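Local structure of lipoprotein outS (Dickeya dadantii, 3UTK) at residues 42-47 / 88-93; 46-51 / 95-100; 55-60 / 117-122; 70-75 / 127-132. The protein serves as the lipoprotein pilotin of a type II secretion system, interacting with the secretin OutD in the export of pectate lyases and cellulases across the outer membrane. One frame throughout, in Å; residues are numbered along the deposited sequence.

Contact 1: residues 42-47 / 88-93; sequences EQISQL and GRYQSL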
loop_
_atom_site.group_PDB
_atom_site.type_symbol
_atom_site.label_atom_id
_atom_site.label_comp_id
_atom_site.label_asym_id
_atom_site.label_seq_id
_atom_site.Cartn_x
_atom_site.Cartn_y
_atom_site.Cartn_z
ATOM N N GLU A 42 6.827 -3.766 -12.887
ATOM C CA GLU A 42 7.407 -3.472 -11.590
ATOM C C GLU A 42 6.652 -2.329 -10.920
ATOM O O GLU A 42 6.467 -2.336 -9.712
ATOM C CB GLU A 42 8.893 -3.142 -11.715
ATOM C CG GLU A 42 9.745 -4.319 -12.172
ATOM C CD GLU A 42 11.233 -4.042 -12.058
ATOM O OE1 GLU A 42 11.603 -2.975 -11.517
ATOM O OE2 GLU A 42 12.030 -4.892 -12.513
ATOM N N GLN A 43 6.200 -1.358 -11.708
ATOM C CA GLN A 43 5.502 -0.204 -11.142
ATOM C C GLN A 43 4.218 -0.591 -10.409
ATOM O O GLN A 43 4.026 -0.225 -9.245
ATOM C CB GLN A 43 5.216 0.845 -12.224
ATOM C CG GLN A 43 6.473 1.407 -12.855
ATOM C CD GLN A 43 6.193 2.493 -13.869
ATOM O OE1 GLN A 43 5.039 2.776 -14.202
ATOM N NE2 GLN A 43 7.256 3.113 -14.370
ATOM N N ILE A 44 3.353 -1.341 -11.087
ATOM C CA ILE A 44 2.054 -1.714 -10.530
ATOM C C ILE A 44 2.198 -2.586 -9.287
ATOM O O ILE A 44 1.508 -2.380 -8.287
ATOM C CB ILE A 44 1.194 -2.453 -11.564
ATOM C CG1 ILE A 44 1.076 -1.621 -12.843
ATOM C CG2 ILE A 44 -0.176 -2.765 -10.982
ATOM C CD1 ILE A 44 0.361 -2.330 -13.970
ATOM N N SER A 45 3.096 -3.560 -9.360
ATOM C CA SER A 45 3.378 -4.437 -8.229
ATOM C C SER A 45 3.874 -3.655 -7.019
ATOM O O SER A 45 3.561 -3.995 -5.873
ATOM C CB SER A 45 4.428 -5.470 -8.621
ATOM O OG SER A 45 3.871 -6.437 -9.486
ATOM N N GLN A 46 4.661 -2.617 -7.278
ATOM C CA GLN A 46 5.221 -1.813 -6.202
ATOM C C GLN A 46 4.137 -1.013 -5.489
ATOM O O GLN A 46 4.116 -0.950 -4.263
ATOM C CB GLN A 46 6.331 -0.888 -6.723
ATOM C CG GLN A 46 7.606 -1.635 -7.108
ATOM C CD GLN A 46 8.791 -0.724 -7.381
ATOM O OE1 GLN A 46 8.699 0.500 -7.269
ATOM N NE2 GLN A 46 9.919 -1.327 -7.741
ATOM N N LEU A 47 3.241 -0.402 -6.260
ATOM C CA LEU A 47 2.152 0.379 -5.679
ATOM C C LEU A 47 1.199 -0.507 -4.888
ATOM O O LEU A 47 0.751 -0.128 -3.804
ATOM C CB LEU A 47 1.382 1.130 -6.763
ATOM C CG LEU A 47 2.226 2.110 -7.574
ATOM C CD1 LEU A 47 1.379 2.768 -8.662
ATOM C CD2 LEU A 47 2.847 3.152 -6.665
ATOM N N GLY A 88 -1.999 5.367 -16.665
ATOM C CA GLY A 88 -2.996 4.820 -17.561
ATOM C C GLY A 88 -2.921 3.307 -17.590
ATOM O O GLY A 88 -3.930 2.638 -17.806
ATOM N N ARG A 89 -1.724 2.770 -17.356
ATOM C CA ARG A 89 -1.481 1.332 -17.473
ATOM C C ARG A 89 -1.729 0.590 -16.166
ATOM O O ARG A 89 -1.320 -0.560 -16.017
ATOM C CB ARG A 89 -0.047 1.060 -17.953
ATOM C CG ARG A 89 0.245 1.520 -19.383
ATOM C CD ARG A 89 1.615 1.039 -19.861
ATOM N NE ARG A 89 1.690 -0.420 -19.935
ATOM C CZ ARG A 89 2.797 -1.104 -20.211
ATOM N NH1 ARG A 89 3.938 -0.466 -20.439
ATOM N NH2 ARG A 89 2.765 -2.430 -20.254
ATOM N N TYR A 90 -2.420 1.242 -15.236
ATOM C CA TYR A 90 -2.540 0.739 -13.869
ATOM C C TYR A 90 -3.809 -0.068 -13.580
ATOM O O TYR A 90 -4.059 -0.427 -12.431
ATOM C CB TYR A 90 -2.415 1.894 -12.869
ATOM C CG TYR A 90 -1.002 2.383 -12.686
ATOM C CD1 TYR A 90 0.048 1.825 -13.405
ATOM C CD2 TYR A 90 -0.711 3.394 -11.778
ATOM C CE1 TYR A 90 1.347 2.275 -13.237
ATOM C CE2 TYR A 90 0.581 3.842 -11.603
ATOM C CZ TYR A 90 1.605 3.279 -12.331
ATOM O OH TYR A 90 2.892 3.730 -12.153
ATOM N N GLN A 91 -4.584 -0.369 -14.619
ATOM C CA GLN A 91 -5.876 -1.050 -14.473
ATOM C C GLN A 91 -5.946 -2.105 -13.359
ATOM O O GLN A 91 -6.947 -2.200 -12.631
ATOM C CB GLN A 91 -6.305 -1.667 -15.812
ATOM C CG GLN A 91 -6.738 -0.645 -16.853
ATOM C CD GLN A 91 -5.590 -0.151 -17.716
ATOM O OE1 GLN A 91 -4.451 -0.598 -17.575
ATOM N NE2 GLN A 91 -5.889 0.768 -18.624
ATOM N N SER A 92 -4.880 -2.884 -13.218
ATOM C CA SER A 92 -4.867 -4.000 -12.283
ATOM C C SER A 92 -4.341 -3.629 -10.896
ATOM O O SER A 92 -3.672 -4.445 -10.257
ATOM C CB SER A 92 -4.023 -5.141 -12.850
ATOM O OG SER A 92 -2.686 -4.717 -13.063
ATOM N N LEU A 93 -4.661 -2.429 -10.410
ATOM C CA LEU A 93 -4.120 -1.975 -9.115
ATOM C C LEU A 93 -4.961 -2.312 -7.868
ATOM O O LEU A 93 -4.434 -2.847 -6.894
ATOM C CB LEU A 93 -3.777 -0.471 -9.136
ATOM C CG LEU A 93 -3.178 0.073 -7.825
ATOM C CD1 LEU A 93 -1.920 -0.690 -7.425
ATOM C CD2 LEU A 93 -2.890 1.578 -7.894
#
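The Tyr90 ring lies against one flank of helix 40-60, where Gln43, Ile44 and Leu47 all touch it. Its hydroxyl donates a hydrogen bond to the side-chain carbonyl of Gln43, OH to OE1 3.1 Å. Gln43 CG is anti to its carbonyl carbon (chi1 -62°), and the chain runs extended from there toward the hydroxyl. OE1 sits at the ring edge, near the ring plane, while the amide stands almost perpendicular to the ring (planes 86° apart) and the donor lies above the carbonyl plane, 46° out of it. The Ile44 and Tyr90 side chains run alongside each other in opposite senses, with Ile44 CG1 3.6 Å from Tyr90 CD1. From the same side of the ring plane, Leu47 crosses at about a right angle, its CD1 near Tyr90 CE2 and CZ; the modelled 3.2 Å to CE2 is doubtfully short. Ile44 CD1 reaches the carbonyl O of Arg89, and its CG2 meets Ser92 OG.

A type I beta turn from Tyr90 to Leu93 places Leu93 CD1 3.8 Å from Leu47 CB. Leu47 and Tyr90 also touch Ala80, and Leu93 touches Leu73 and Val77, so this linker before helix 94-106 is packed between helices 40-60 and 69-82.

Contact 2: residues 46-51 / 95-100; sequences QLASLV and QLSENL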
loop_
_atom_site.group_PDB
_atom_site.type_symbol
_atom_site.label_atom_id
_atom_site.label_comp_id
_atom_site.label_asym_id
_atom_site.label_seq_id
_atom_site.Cartn_x
_atom_site.Cartn_y
_atom_site.Cartn_z
ATOM N N GLN A 46 4.661 -2.617 -7.278
ATOM C CA GLN A 46 5.221 -1.813 -6.202
ATOM C C GLN A 46 4.137 -1.013 -5.489
ATOM O O GLN A 46 4.116 -0.950 -4.263
ATOM C CB GLN A 46 6.331 -0.888 -6.723
ATOM C CG GLN A 46 7.606 -1.635 -7.108
ATOM C CD GLN A 46 8.791 -0.724 -7.381
ATOM O OE1 GLN A 46 8.699 0.500 -7.269
ATOM N NE2 GLN A 46 9.919 -1.327 -7.741
ATOM N N LEU A 47 3.241 -0.402 -6.260
ATOM C CA LEU A 47 2.152 0.379 -5.679
ATOM C C LEU A 47 1.199 -0.507 -4.888
ATOM O O LEU A 47 0.751 -0.128 -3.804
ATOM C CB LEU A 47 1.382 1.130 -6.763
ATOM C CG LEU A 47 2.226 2.110 -7.574
ATOM C CD1 LEU A 47 1.379 2.768 -8.662
ATOM C CD2 LEU A 47 2.847 3.152 -6.665
ATOM N N ALA A 48 0.902 -1.687 -5.433
ATOM C CA ALA A 48 -0.030 -2.612 -4.801
ATOM C C ALA A 48 0.519 -3.077 -3.464
ATOM O O ALA A 48 -0.230 -3.260 -2.504
ATOM C CB ALA A 48 -0.319 -3.814 -5.717
ATOM N N SER A 49 1.832 -3.258 -3.409
ATOM C CA SER A 49 2.499 -3.634 -2.169
ATOM C C SER A 49 2.344 -2.561 -1.083
ATOM O O SER A 49 2.144 -2.876 0.091
ATOM C CB SER A 49 3.978 -3.928 -2.435
ATOM O OG SER A 49 4.681 -4.160 -1.224
ATOM N N LEU A 50 2.436 -1.295 -1.477
ATOM C CA LEU A 50 2.293 -0.185 -0.537
ATOM C C LEU A 50 0.851 -0.101 -0.051
ATOM O O LEU A 50 0.597 0.100 1.122
ATOM C CB LEU A 50 2.712 1.141 -1.188
ATOM C CG LEU A 50 4.213 1.378 -1.386
ATOM C CD1 LEU A 50 4.463 2.594 -2.281
ATOM C CD2 LEU A 50 4.923 1.546 -0.049
ATOM N N VAL A 51 -0.094 -0.282 -0.964
ATOM C CA VAL A 51 -1.499 -0.278 -0.589
ATOM C C VAL A 51 -1.813 -1.429 0.380
ATOM O O VAL A 51 -2.488 -1.228 1.391
ATOM C CB VAL A 51 -2.401 -0.357 -1.836
ATOM C CG1 VAL A 51 -3.855 -0.416 -1.423
ATOM C CG2 VAL A 51 -2.149 0.863 -2.735
ATOM N N GLN A 95 -7.592 -4.570 -7.293
ATOM C CA GLN A 95 -7.707 -5.997 -7.025
ATOM C C GLN A 95 -6.368 -6.599 -6.608
ATOM O O GLN A 95 -6.309 -7.439 -5.705
ATOM C CB GLN A 95 -8.253 -6.750 -8.235
ATOM C CG GLN A 95 -8.418 -8.243 -7.972
ATOM C CD GLN A 95 -9.305 -8.522 -6.769
ATOM O OE1 GLN A 95 -10.361 -7.910 -6.607
ATOM N NE2 GLN A 95 -8.874 -9.439 -5.915
ATOM N N LEU A 96 -5.293 -6.174 -7.267
ATOM C CA LEU A 96 -3.975 -6.700 -6.937
ATOM C C LEU A 96 -3.630 -6.359 -5.494
ATOM O O LEU A 96 -3.061 -7.177 -4.770
ATOM C CB LEU A 96 -2.902 -6.150 -7.877
ATOM C CG LEU A 96 -1.490 -6.610 -7.500
ATOM C CD1 LEU A 96 -1.394 -8.139 -7.527
ATOM C CD2 LEU A 96 -0.437 -5.991 -8.397
ATOM N N SER A 97 -3.992 -5.148 -5.083
ATOM C CA SER A 97 -3.729 -4.674 -3.728
ATOM C C SER A 97 -4.412 -5.557 -2.690
ATOM O O SER A 97 -3.808 -5.936 -1.682
ATOM C CB SER A 97 -4.219 -3.234 -3.566
ATOM O OG SER A 97 -3.497 -2.344 -4.394
ATOM N N GLU A 98 -5.678 -5.878 -2.949
ATOM C CA GLU A 98 -6.457 -6.721 -2.050
ATOM C C GLU A 98 -5.890 -8.140 -2.016
ATOM O O GLU A 98 -5.818 -8.757 -0.951
ATOM C CB GLU A 98 -7.936 -6.722 -2.454
ATOM C CG GLU A 98 -8.841 -7.626 -1.613
ATOM C CD GLU A 98 -8.920 -7.220 -0.146
ATOM O OE1 GLU A 98 -8.468 -6.111 0.204
ATOM O OE2 GLU A 98 -9.443 -8.019 0.665
ATOM N N ASN A 99 -5.477 -8.652 -3.173
ATOM C CA ASN A 99 -4.872 -9.989 -3.231
ATOM C C ASN A 99 -3.594 -10.088 -2.405
ATOM O O ASN A 99 -3.379 -11.067 -1.688
ATOM C CB ASN A 99 -4.589 -10.404 -4.674
ATOM C CG ASN A 99 -5.851 -10.713 -5.447
ATOM O OD1 ASN A 99 -5.819 -10.903 -6.666
ATOM N ND2 ASN A 99 -6.977 -10.761 -4.743
ATOM N N LEU A 100 -2.745 -9.069 -2.511
ATOM C CA LEU A 100 -1.502 -9.016 -1.743
ATOM C C LEU A 100 -1.770 -8.867 -0.248
ATOM O O LEU A 100 -1.043 -9.409 0.574
ATOM C CB LEU A 100 -0.609 -7.867 -2.231
ATOM C CG LEU A 100 0.114 -8.018 -3.573
ATOM C CD1 LEU A 100 0.862 -6.739 -3.896
ATOM C CD2 LEU A 100 1.069 -9.216 -3.569
#
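Ala48 and Ser97 mark the close passage of two helices, their CA atoms only 4.4 Å apart. The axes of the short segments approach to 8.0 Å and cross at -54°, which small side chains at the crossing permit. Ala48 CB points at helix 94-106 and is met by two leucines with different conformations. In Leu96, CG is anti to the backbone N (chi1 176°), and both CG and CD2 come up to the Ala48 methyl; at 3.5 Å, Ala48 CB and Leu96 CD2 are closer than carbons normally sit. Leu100 instead has CG anti to the carbonyl carbon (chi1 -74°) and an extended chi2, and its CD1 comes to 3.6 Å from Ala48 CB while also lying near the backbone N of Ser49.

Ser97 packs between Ala48 and Val51. Its OG lies beside its own backbone N, 3.5 Å from Ala48 CA and 3.4 Å from Val51 CB, and is hydrogen-bonded to the carbonyl O of Leu93, four residues earlier in the loop just before helix 94-106. Its contacts with helix 40-60 are packing contacts; no hydrogen bond crosses between the two segments. Val51 CG1 adds a contact of 3.6 Å to Ser97 CB.

Beyond the crossing, Val51 continues onto Ile72, Leu73 and Ala76, which ties the pair of helices 40-60 and 94-106 to helix 69-82.

Contact 3: residues 55-60 / 117-122; sequences KYLRVQ and SFNRTM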
loop_
_atom_site.group_PDB
_atom_site.type_symbol
_atom_site.label_atom_id
_atom_site.label_comp_id
_atom_site.label_asym_id
_atom_site.label_seq_id
_atom_site.Cartn_x
_atom_site.Cartn_y
_atom_site.Cartn_z
ATOM N N LYS A 55 -3.164 -1.130 4.234
ATOM C CA LYS A 55 -4.398 -1.740 4.738
ATOM C C LYS A 55 -4.076 -2.675 5.910
ATOM O O LYS A 55 -4.823 -2.748 6.881
ATOM C CB LYS A 55 -5.147 -2.490 3.627
ATOM C CG LYS A 55 -6.462 -3.118 4.090
ATOM C CD LYS A 55 -7.262 -3.728 2.945
ATOM C CE LYS A 55 -8.609 -4.239 3.443
ATOM N NZ LYS A 55 -9.550 -4.524 2.325
ATOM N N TYR A 56 -2.969 -3.402 5.809
ATOM C CA TYR A 56 -2.535 -4.270 6.903
ATOM C C TYR A 56 -2.345 -3.462 8.195
ATOM O O TYR A 56 -2.750 -3.884 9.278
ATOM C CB TYR A 56 -1.254 -5.037 6.521
ATOM C CG TYR A 56 -0.852 -6.097 7.519
ATOM C CD1 TYR A 56 -0.185 -5.761 8.693
ATOM C CD2 TYR A 56 -1.122 -7.440 7.278
ATOM C CE1 TYR A 56 0.182 -6.737 9.606
ATOM C CE2 TYR A 56 -0.757 -8.418 8.188
ATOM C CZ TYR A 56 -0.110 -8.063 9.344
ATOM O OH TYR A 56 0.243 -9.041 10.247
ATOM N N LEU A 57 -1.762 -2.275 8.083
ATOM C CA LEU A 57 -1.560 -1.459 9.271
ATOM C C LEU A 57 -2.908 -1.023 9.838
ATOM O O LEU A 57 -3.134 -1.104 11.040
ATOM C CB LEU A 57 -0.694 -0.233 8.975
ATOM C CG LEU A 57 0.815 -0.449 8.806
ATOM C CD1 LEU A 57 1.530 0.840 8.359
ATOM C CD2 LEU A 57 1.451 -0.970 10.101
ATOM N N ARG A 58 -3.802 -0.561 8.972
ATOM C CA ARG A 58 -5.089 -0.067 9.455
ATOM C C ARG A 58 -5.893 -1.182 10.120
ATOM O O ARG A 58 -6.435 -1.002 11.209
ATOM C CB ARG A 58 -5.913 0.566 8.321
ATOM C CG ARG A 58 -7.168 1.305 8.811
ATOM C CD ARG A 58 -8.050 1.745 7.648
ATOM N NE ARG A 58 -8.732 0.608 7.045
ATOM C CZ ARG A 58 -8.692 0.298 5.754
ATOM N NH1 ARG A 58 -7.999 1.047 4.906
ATOM N NH2 ARG A 58 -9.347 -0.772 5.313
ATOM N N VAL A 59 -5.980 -2.332 9.458
ATOM C CA VAL A 59 -6.878 -3.388 9.907
ATOM C C VAL A 59 -6.260 -4.297 10.973
ATOM O O VAL A 59 -6.905 -4.606 11.982
ATOM C CB VAL A 59 -7.398 -4.232 8.720
ATOM C CG1 VAL A 59 -8.275 -5.381 9.217
ATOM C CG2 VAL A 59 -8.159 -3.343 7.736
ATOM N N GLN A 60 -5.021 -4.728 10.751
ATOM C CA GLN A 60 -4.382 -5.694 11.648
ATOM C C GLN A 60 -3.641 -5.010 12.789
ATOM O O GLN A 60 -3.489 -5.571 13.878
ATOM C CB GLN A 60 -3.415 -6.605 10.867
ATOM C CG GLN A 60 -4.056 -7.326 9.675
ATOM C CD GLN A 60 -5.178 -8.261 10.088
ATOM O OE1 GLN A 60 -6.236 -8.299 9.460
ATOM N NE2 GLN A 60 -4.945 -9.033 11.137
ATOM N N SER A 117 7.340 -4.149 11.949
ATOM C CA SER A 117 8.122 -3.883 10.744
ATOM C C SER A 117 7.493 -2.785 9.868
ATOM O O SER A 117 8.188 -1.849 9.459
ATOM C CB SER A 117 8.335 -5.167 9.929
ATOM O OG SER A 117 9.168 -4.908 8.818
ATOM N N PHE A 118 6.198 -2.901 9.569
ATOM C CA PHE A 118 5.512 -1.888 8.747
ATOM C C PHE A 118 5.487 -0.519 9.453
ATOM O O PHE A 118 5.674 0.528 8.817
ATOM C CB PHE A 118 4.087 -2.329 8.386
ATOM C CG PHE A 118 4.006 -3.329 7.246
ATOM C CD1 PHE A 118 5.006 -3.416 6.278
ATOM C CD2 PHE A 118 2.917 -4.187 7.152
ATOM C CE1 PHE A 118 4.909 -4.333 5.226
ATOM C CE2 PHE A 118 2.809 -5.105 6.101
ATOM C CZ PHE A 118 3.817 -5.186 5.142
ATOM N N ASN A 119 5.266 -0.513 10.767
ATOM C CA ASN A 119 5.242 0.749 11.512
ATOM C C ASN A 119 6.599 1.447 11.436
ATOM O O ASN A 119 6.684 2.688 11.380
ATOM C CB ASN A 119 4.857 0.511 12.977
ATOM C CG ASN A 119 3.349 0.519 13.203
ATOM O OD1 ASN A 119 2.599 1.231 12.520
ATOM N ND2 ASN A 119 2.898 -0.275 14.165
ATOM N N ARG A 120 7.657 0.645 11.407
ATOM C CA ARG A 120 9.012 1.178 11.328
ATOM C C ARG A 120 9.334 1.781 9.965
ATOM O O ARG A 120 9.958 2.834 9.905
ATOM C CB ARG A 120 10.053 0.104 11.673
ATOM C CG ARG A 120 11.493 0.624 11.704
ATOM C CD ARG A 120 12.495 -0.506 11.923
ATOM N NE ARG A 120 13.733 -0.293 11.176
ATOM C CZ ARG A 120 14.211 -1.127 10.254
ATOM N NH1 ARG A 120 13.560 -2.251 9.955
ATOM N NH2 ARG A 120 15.346 -0.837 9.632
ATOM N N THR A 121 8.878 1.142 8.884
ATOM C CA THR A 121 9.384 1.466 7.544
ATOM C C THR A 121 8.451 2.280 6.650
ATOM O O THR A 121 8.880 2.792 5.621
ATOM C CB THR A 121 9.712 0.186 6.745
ATOM O OG1 THR A 121 8.499 -0.551 6.526
ATOM C CG2 THR A 121 10.714 -0.693 7.500
ATOM N N MET A 122 7.179 2.396 7.022
ATOM C CA MET A 122 6.184 2.935 6.093
ATOM C C MET A 122 5.976 4.446 6.203
ATOM O O MET A 122 5.152 5.014 5.487
ATOM C CB MET A 122 4.845 2.200 6.260
ATOM C CG MET A 122 4.824 0.792 5.665
ATOM S SD MET A 122 4.644 0.850 3.866
ATOM C CE MET A 122 2.978 1.505 3.705
#
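Tyr56 and Phe118 form an aromatic pair in which Phe118 turns its edge toward the face of Tyr56. The pair is an offset edge-to-face one, with centroids 5.7 Å apart and planes at 76°. CD2 and CE2 of Phe118 make the approach, CD2 reaching 3.8 Å from Tyr56 CD1, and Tyr56 CD1 in turn lies near the plane of the Phe118 ring. CG of Tyr56 is anti to its backbone N (chi1 -172°), beside the carbonyl carbon. Within the same helix, CG of Gln60 rests over the centre of one face of the Tyr56 ring, 3.7 Å above its plane.

Aliphatic contacts centre on Leu57. Its CD2 meets Phe118 CB at 3.4 Å, and its CD1 lies 4.2 Å from Met122 CB, just past the end of helix 111-121. The two short helical segments run at 126° to each other, with axes 10.4 Å apart at closest approach, a spacing filled by these larger side chains. Here the C-terminal part of helix 40-60 packs on helix 111-121, within a pilotin fold built of nested, perpendicular helical hairpins; the disulfide between Cys61 and Cys115 links the same two regions covalently, and Tyr56 touches both cysteines.

A polar group borders this apolar patch. Asn119 OD1 comes to 3.5 Å from Leu57 CD2, and OD1 is hydrogen-bonded to Arg63 NH1, in the loop after helix 40-60.

Contact 4: residues 70-75 / 127-132; sequences GTILKT and DAMRTV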
loop_
_atom_site.group_PDB
_atom_site.type_symbol
_atom_site.label_atom_id
_atom_site.label_comp_id
_atom_site.label_asym_id
_atom_site.label_seq_id
_atom_site.Cartn_x
_atom_site.Cartn_y
_atom_site.Cartn_z
ATOM N N GLY A 70 -9.881 3.428 -0.619
ATOM C CA GLY A 70 -9.955 4.361 -1.734
ATOM C C GLY A 70 -8.929 5.472 -1.604
ATOM O O GLY A 70 -8.275 5.844 -2.579
ATOM N N THR A 71 -8.778 5.994 -0.388
ATOM C CA THR A 71 -7.815 7.061 -0.132
ATOM C C THR A 71 -6.385 6.543 -0.221
ATOM O O THR A 71 -5.510 7.214 -0.773
ATOM C CB THR A 71 -8.033 7.714 1.247
ATOM O OG1 THR A 71 -9.372 8.215 1.336
ATOM C CG2 THR A 71 -7.051 8.863 1.462
ATOM N N ILE A 72 -6.145 5.357 0.339
ATOM C CA ILE A 72 -4.842 4.714 0.218
ATOM C C ILE A 72 -4.477 4.524 -1.256
ATOM O O ILE A 72 -3.352 4.816 -1.667
ATOM C CB ILE A 72 -4.805 3.358 0.959
ATOM C CG1 ILE A 72 -5.004 3.560 2.464
ATOM C CG2 ILE A 72 -3.486 2.642 0.698
ATOM C CD1 ILE A 72 -5.098 2.245 3.268
ATOM N N LEU A 73 -5.431 4.041 -2.049
ATOM C CA LEU A 73 -5.216 3.867 -3.480
ATOM C C LEU A 73 -4.878 5.184 -4.179
ATOM O O LEU A 73 -3.972 5.246 -5.017
ATOM C CB LEU A 73 -6.455 3.262 -4.139
ATOM C CG LEU A 73 -6.137 2.505 -5.420
ATOM C CD1 LEU A 73 -5.584 1.137 -5.033
ATOM C CD2 LEU A 73 -7.373 2.369 -6.304
ATOM N N LYS A 74 -5.625 6.228 -3.843
ATOM C CA LYS A 74 -5.415 7.531 -4.449
ATOM C C LYS A 74 -4.014 8.029 -4.114
ATOM O O LYS A 74 -3.379 8.705 -4.923
ATOM C CB LYS A 74 -6.469 8.521 -3.951
ATOM C CG LYS A 74 -6.406 9.886 -4.602
ATOM C CD LYS A 74 -7.335 10.862 -3.911
ATOM C CE LYS A 74 -8.778 10.383 -3.942
ATOM N NZ LYS A 74 -9.715 11.492 -3.567
ATOM N N THR A 75 -3.532 7.685 -2.920
ATOM C CA THR A 75 -2.192 8.083 -2.504
ATOM C C THR A 75 -1.126 7.386 -3.343
ATOM O O THR A 75 -0.137 8.003 -3.746
ATOM C CB THR A 75 -1.945 7.769 -1.023
ATOM O OG1 THR A 75 -2.926 8.444 -0.225
ATOM C CG2 THR A 75 -0.561 8.234 -0.611
ATOM N N ASP A 127 3.083 9.500 5.349
ATOM C CA ASP A 127 3.180 10.963 5.265
ATOM C C ASP A 127 2.481 11.502 4.010
ATOM O O ASP A 127 1.788 12.530 4.052
ATOM C CB ASP A 127 4.642 11.409 5.264
ATOM C CG ASP A 127 5.249 11.444 6.657
ATOM O OD1 ASP A 127 4.529 11.171 7.641
ATOM O OD2 ASP A 127 6.452 11.764 6.766
ATOM N N ALA A 128 2.672 10.804 2.897
ATOM C CA ALA A 128 2.058 11.179 1.624
ATOM C C ALA A 128 0.538 11.122 1.717
ATOM O O ALA A 128 -0.179 11.875 1.055
ATOM C CB ALA A 128 2.554 10.264 0.516
ATOM N N MET A 129 0.050 10.215 2.547
ATOM C CA MET A 129 -1.378 10.025 2.716
ATOM C C MET A 129 -2.077 11.222 3.343
ATOM O O MET A 129 -3.255 11.451 3.099
ATOM C CB MET A 129 -1.615 8.803 3.587
ATOM C CG MET A 129 -2.466 7.764 2.962
ATOM S SD MET A 129 -2.390 6.329 4.031
ATOM C CE MET A 129 -1.262 5.276 3.124
ATOM N N ARG A 130 -1.361 11.969 4.173
ATOM C CA ARG A 130 -1.937 13.164 4.779
ATOM C C ARG A 130 -2.312 14.200 3.731
ATOM O O ARG A 130 -3.362 14.830 3.818
ATOM C CB ARG A 130 -0.961 13.777 5.769
ATOM C CG ARG A 130 -0.589 12.833 6.865
ATOM C CD ARG A 130 -0.564 13.551 8.183
ATOM N NE ARG A 130 0.206 12.799 9.153
ATOM C CZ ARG A 130 0.662 13.311 10.286
ATOM N NH1 ARG A 130 0.413 14.579 10.584
ATOM N NH2 ARG A 130 1.365 12.556 11.114
ATOM N N THR A 131 -1.444 14.372 2.742
ATOM C CA THR A 131 -1.668 15.371 1.706
ATOM C C THR A 131 -2.891 15.016 0.865
ATOM O O THR A 131 -3.434 15.858 0.152
ATOM C CB THR A 131 -0.437 15.513 0.793
ATOM O OG1 THR A 131 -0.346 14.376 -0.073
ATOM C CG2 THR A 131 0.830 15.611 1.627
ATOM N N VAL A 132 -3.324 13.763 0.960
ATOM C CA VAL A 132 -4.476 13.287 0.203
ATOM C C VAL A 132 -5.761 13.407 1.021
ATOM O O VAL A 132 -6.838 13.642 0.474
ATOM C CB VAL A 132 -4.296 11.818 -0.223
ATOM C CG1 VAL A 132 -5.397 11.408 -1.192
ATOM C CG2 VAL A 132 -2.929 11.615 -0.853
#
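In Thr75, OG1 is anti to the carbonyl carbon (chi1 -58°), which brings the hydroxyl back along its own helix and also against Met129 and Val132. In Val132, CG1 is anti to the backbone N (chi1 -171°); that methyl goes to Lys74 and CG2 to Thr75. Thr75 OG1 donates to Thr71 O at 2.9 Å. The same carbonyl accepts the backbone N of Thr75, and the two donors reach it from opposite faces of its plane. With its hydroxyl bonded inside helix 69-82, Thr75 meets the second segment through packing: OG1 lies 3.3 Å from Met129 CG and 3.2 Å from Val132 CG2, while its CG2 is 3.9 Å from Ala128 CB.

On the Val132 flank the contacts are made by carbon atoms. Val132 CG1 presses on Lys74 CD at 3.4 Å, a squeezed contact, and touches Thr71 CG2 as well. Toward the interior, Met129 SD comes to 4.1 Å from Ile72 CG1; the methionine chain bends at chi3. Ile72 also rests on Val51, Ser54 and Arg58, and Met129 on Ser54, so both side chains reach helix 40-60.

The segment axes cross at 104° with a closest approach of 9.2 Å. This near-perpendicular packing of the last helix, 123-131, on helix 69-82 is in keeping with the nested perpendicular helical hairpins that characterise this pilotin.

Helix 40-60 runs through contacts 1, 2 and 3, and contact 4 joins them through helix 69-82. Contacts 1 and 2 share Gln46 and Leu47, with centres about 9 Å apart. Contacts 1 and 3 lie on opposite sides of the chain's centre, their own centres about 21 Å apart and nearest atoms about 8 Å. Contact 2 is tied to contact 3 by a salt bridge, Glu98 OE1 to Lys55 NZ 2.9 Å, and by Leu50 O against Met122 CE at 3.8 Å. Leu73 CD1, from segment 70-75, touches Leu93 of contact 1 at its CG and lies 4.1 Å from Ser97 OG of contact 2, while Ile72 CD1 packs against Lys55 N of contact 3.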